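Local coordinates for Lmo0740 protein (Listeria monocytogenes, PDB 4RFA) that is a Crp-family transcription regulator with a cyclic nucleotide-binding domain and a probable DNA-binding domain, and probably works as a two-fold dimer, at the interface of chains A and B. Residues are numbered along the deposited sequence; one frame, centred on the assembly and turned at random. Chains: chain A/B, Lmo0740 protein.

The interface of chains A and B. Residues chain A 132, 135-136, 139-140; chain B 85, 132, 135-136, 139.
A:His139 and B:His139 meet edge to edge across the two-fold axis, ND1 of one imidazole 2.9 Å from ND1 of the other, in a hydrogen bond of 153° at the hydrogen. Each ND1 lies in the plane of the partner ring, at its edge, although the two rings stand nearly perpendicular. Two like atoms can bond in this way only if one donates and the other accepts, so the proton probably breaks the symmetry; its direction is not seen. Within each chain the carbonyl O of Val135 sits over one imidazole face, towards the rim, and may polarise it.

A water bonded to B:His139 NE2 (2.8 Å), in the plane of that ring, also bonds A:Tyr140 OH (2.6 Å), so B:His139 is gripped at both nitrogens, which probably holds the rotation of its ring.

The apolar part is built by A:Phe136 and B:Phe136, set edge to face with their planes 59° apart; the approach of their CE1 atoms is too short to be real, so the exact fit is doubtful. With CG anti to the carbonyl carbon (chi1 -73°), each phenyl reaches from its helix, 126-143, across to the other. CD1 of A:Phe136 touches CE1 of B:His139 at 3.5 Å, again edge to face. At one end of the patch the CG2 methyls of A:Ile132 and B:Ile132 meet at 3.7 Å, each also touching the partner's phenyl tip.

The pairing of helices 126-143 resembles the dimer helix of Crp-type regulators, so this is probably the biological interface. B:Asp85, from the 3-10 helix 84-87, brings its carboxylate beside the root of the A:Phe136 side chain, its plane nearly perpendicular to the phenyl, with OD1 3.3 Å from CB.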
loop_
_atom_site.group_PDB
_atom_site.type_symbol
_atom_site.label_atom_id
_atom_site.label_comp_id
_atom_site.label_asym_id
_atom_site.label_seq_id
_atom_site.Cartn_x
_atom_site.Cartn_y
_atom_site.Cartn_z
ATOM N N ILE A 132 2.558 -9.836 -2.292
ATOM C CA ILE A 132 2.837 -8.420 -2.072
ATOM C C ILE A 132 2.080 -7.584 -3.083
ATOM O O ILE A 132 1.324 -6.700 -2.695
ATOM C CB ILE A 132 4.362 -8.136 -2.216
ATOM C CG1 ILE A 132 5.194 -8.871 -1.153
ATOM C CG2 ILE A 132 4.683 -6.659 -2.126
ATOM C CD1 ILE A 132 4.459 -9.200 0.114
ATOM N N VAL A 135 -1.398 -7.059 -2.305
ATOM C CA VAL A 135 -1.694 -6.146 -1.182
ATOM C C VAL A 135 -1.591 -4.713 -1.681
ATOM O O VAL A 135 -2.453 -3.886 -1.355
ATOM C CB VAL A 135 -0.771 -6.343 0.019
ATOM C CG1 VAL A 135 -1.053 -5.290 1.090
ATOM C CG2 VAL A 135 -1.054 -7.686 0.602
ATOM N N PHE A 136 -0.567 -4.446 -2.482
ATOM C CA PHE A 136 -0.455 -3.166 -3.186
ATOM C C PHE A 136 -1.685 -2.781 -3.962
ATOM O O PHE A 136 -2.173 -1.651 -3.841
ATOM C CB PHE A 136 0.693 -3.181 -4.154
ATOM C CG PHE A 136 2.013 -3.122 -3.491
ATOM C CD1 PHE A 136 2.148 -2.611 -2.222
ATOM C CD2 PHE A 136 3.127 -3.570 -4.141
ATOM C CE1 PHE A 136 3.393 -2.545 -1.612
ATOM C CE2 PHE A 136 4.365 -3.494 -3.540
ATOM C CZ PHE A 136 4.502 -2.984 -2.273
ATOM N N HIS A 139 -4.300 -1.724 -1.635
ATOM C CA HIS A 139 -3.962 -0.415 -1.108
ATOM C C HIS A 139 -4.388 0.704 -2.076
ATOM O O HIS A 139 -4.994 1.689 -1.681
ATOM C CB HIS A 139 -2.455 -0.307 -0.838
ATOM C CG HIS A 139 -1.966 -1.069 0.346
ATOM N ND1 HIS A 139 -0.626 -1.147 0.674
ATOM C CD2 HIS A 139 -2.616 -1.814 1.268
ATOM C CE1 HIS A 139 -0.485 -1.859 1.778
ATOM N NE2 HIS A 139 -1.678 -2.282 2.149
ATOM N N TYR A 140 -4.047 0.556 -3.342
ATOM C CA TYR A 140 -4.463 1.513 -4.355
ATOM C C TYR A 140 -5.949 1.652 -4.449
ATOM O O TYR A 140 -6.441 2.741 -4.583
ATOM C CB TYR A 140 -3.919 1.103 -5.707
ATOM C CG TYR A 140 -2.528 1.587 -5.904
ATOM C CD1 TYR A 140 -2.288 2.905 -6.329
ATOM C CD2 TYR A 140 -1.470 0.775 -5.678
ATOM C CE1 TYR A 140 -0.994 3.382 -6.501
ATOM C CE2 TYR A 140 -0.169 1.218 -5.838
ATOM C CZ TYR A 140 0.068 2.518 -6.250
ATOM O OH TYR A 140 1.352 2.943 -6.425
ATOM N N ASP B 85 3.485 -4.429 -8.875
ATOM C CA ASP B 85 2.091 -4.516 -9.313
ATOM C C ASP B 85 1.861 -5.450 -10.463
ATOM O O ASP B 85 0.803 -6.077 -10.566
ATOM C CB ASP B 85 1.584 -3.124 -9.699
ATOM C CG ASP B 85 1.461 -2.203 -8.513
ATOM O OD1 ASP B 85 1.380 -2.689 -7.360
ATOM O OD2 ASP B 85 1.425 -0.976 -8.726
ATOM N N ILE B 132 10.100 -2.556 0.075
ATOM C CA ILE B 132 8.669 -2.844 0.057
ATOM C C ILE B 132 8.020 -2.303 1.314
ATOM O O ILE B 132 7.077 -1.525 1.224
ATOM C CB ILE B 132 8.423 -4.380 -0.023
ATOM C CG1 ILE B 132 8.964 -4.990 -1.326
ATOM C CG2 ILE B 132 6.955 -4.735 0.088
ATOM C CD1 ILE B 132 9.060 -4.036 -2.482
ATOM N N VAL B 135 7.347 1.235 1.263
ATOM C CA VAL B 135 6.248 1.687 0.384
ATOM C C VAL B 135 4.926 1.447 1.097
ATOM O O VAL B 135 4.051 2.322 1.075
ATOM C CB VAL B 135 6.236 0.993 -0.976
ATOM C CG1 VAL B 135 5.009 1.416 -1.783
ATOM C CG2 VAL B 135 7.454 1.421 -1.723
ATOM N N PHE B 136 4.810 0.291 1.738
ATOM C CA PHE B 136 3.675 0.013 2.622
ATOM C C PHE B 136 3.426 1.076 3.657
ATOM O O PHE B 136 2.290 1.537 3.820
ATOM C CB PHE B 136 3.867 -1.283 3.355
ATOM C CG PHE B 136 3.699 -2.470 2.491
ATOM C CD1 PHE B 136 2.974 -2.403 1.325
ATOM C CD2 PHE B 136 4.260 -3.662 2.848
ATOM C CE1 PHE B 136 2.808 -3.526 0.525
ATOM C CE2 PHE B 136 4.087 -4.781 2.060
ATOM C CZ PHE B 136 3.362 -4.715 0.895
ATOM N N HIS B 139 1.962 4.013 2.045
ATOM C CA HIS B 139 0.582 3.724 1.700
ATOM C C HIS B 139 -0.351 3.936 2.906
ATOM O O HIS B 139 -1.394 4.565 2.800
ATOM C CB HIS B 139 0.436 2.283 1.191
ATOM C CG HIS B 139 0.981 2.034 -0.173
ATOM N ND1 HIS B 139 1.007 0.774 -0.741
ATOM C CD2 HIS B 139 1.548 2.860 -1.081
ATOM C CE1 HIS B 139 1.514 0.851 -1.958
ATOM N NE2 HIS B 139 1.859 2.105 -2.181
HETATM O O HOH W 1 3.172 2.371 -4.679
#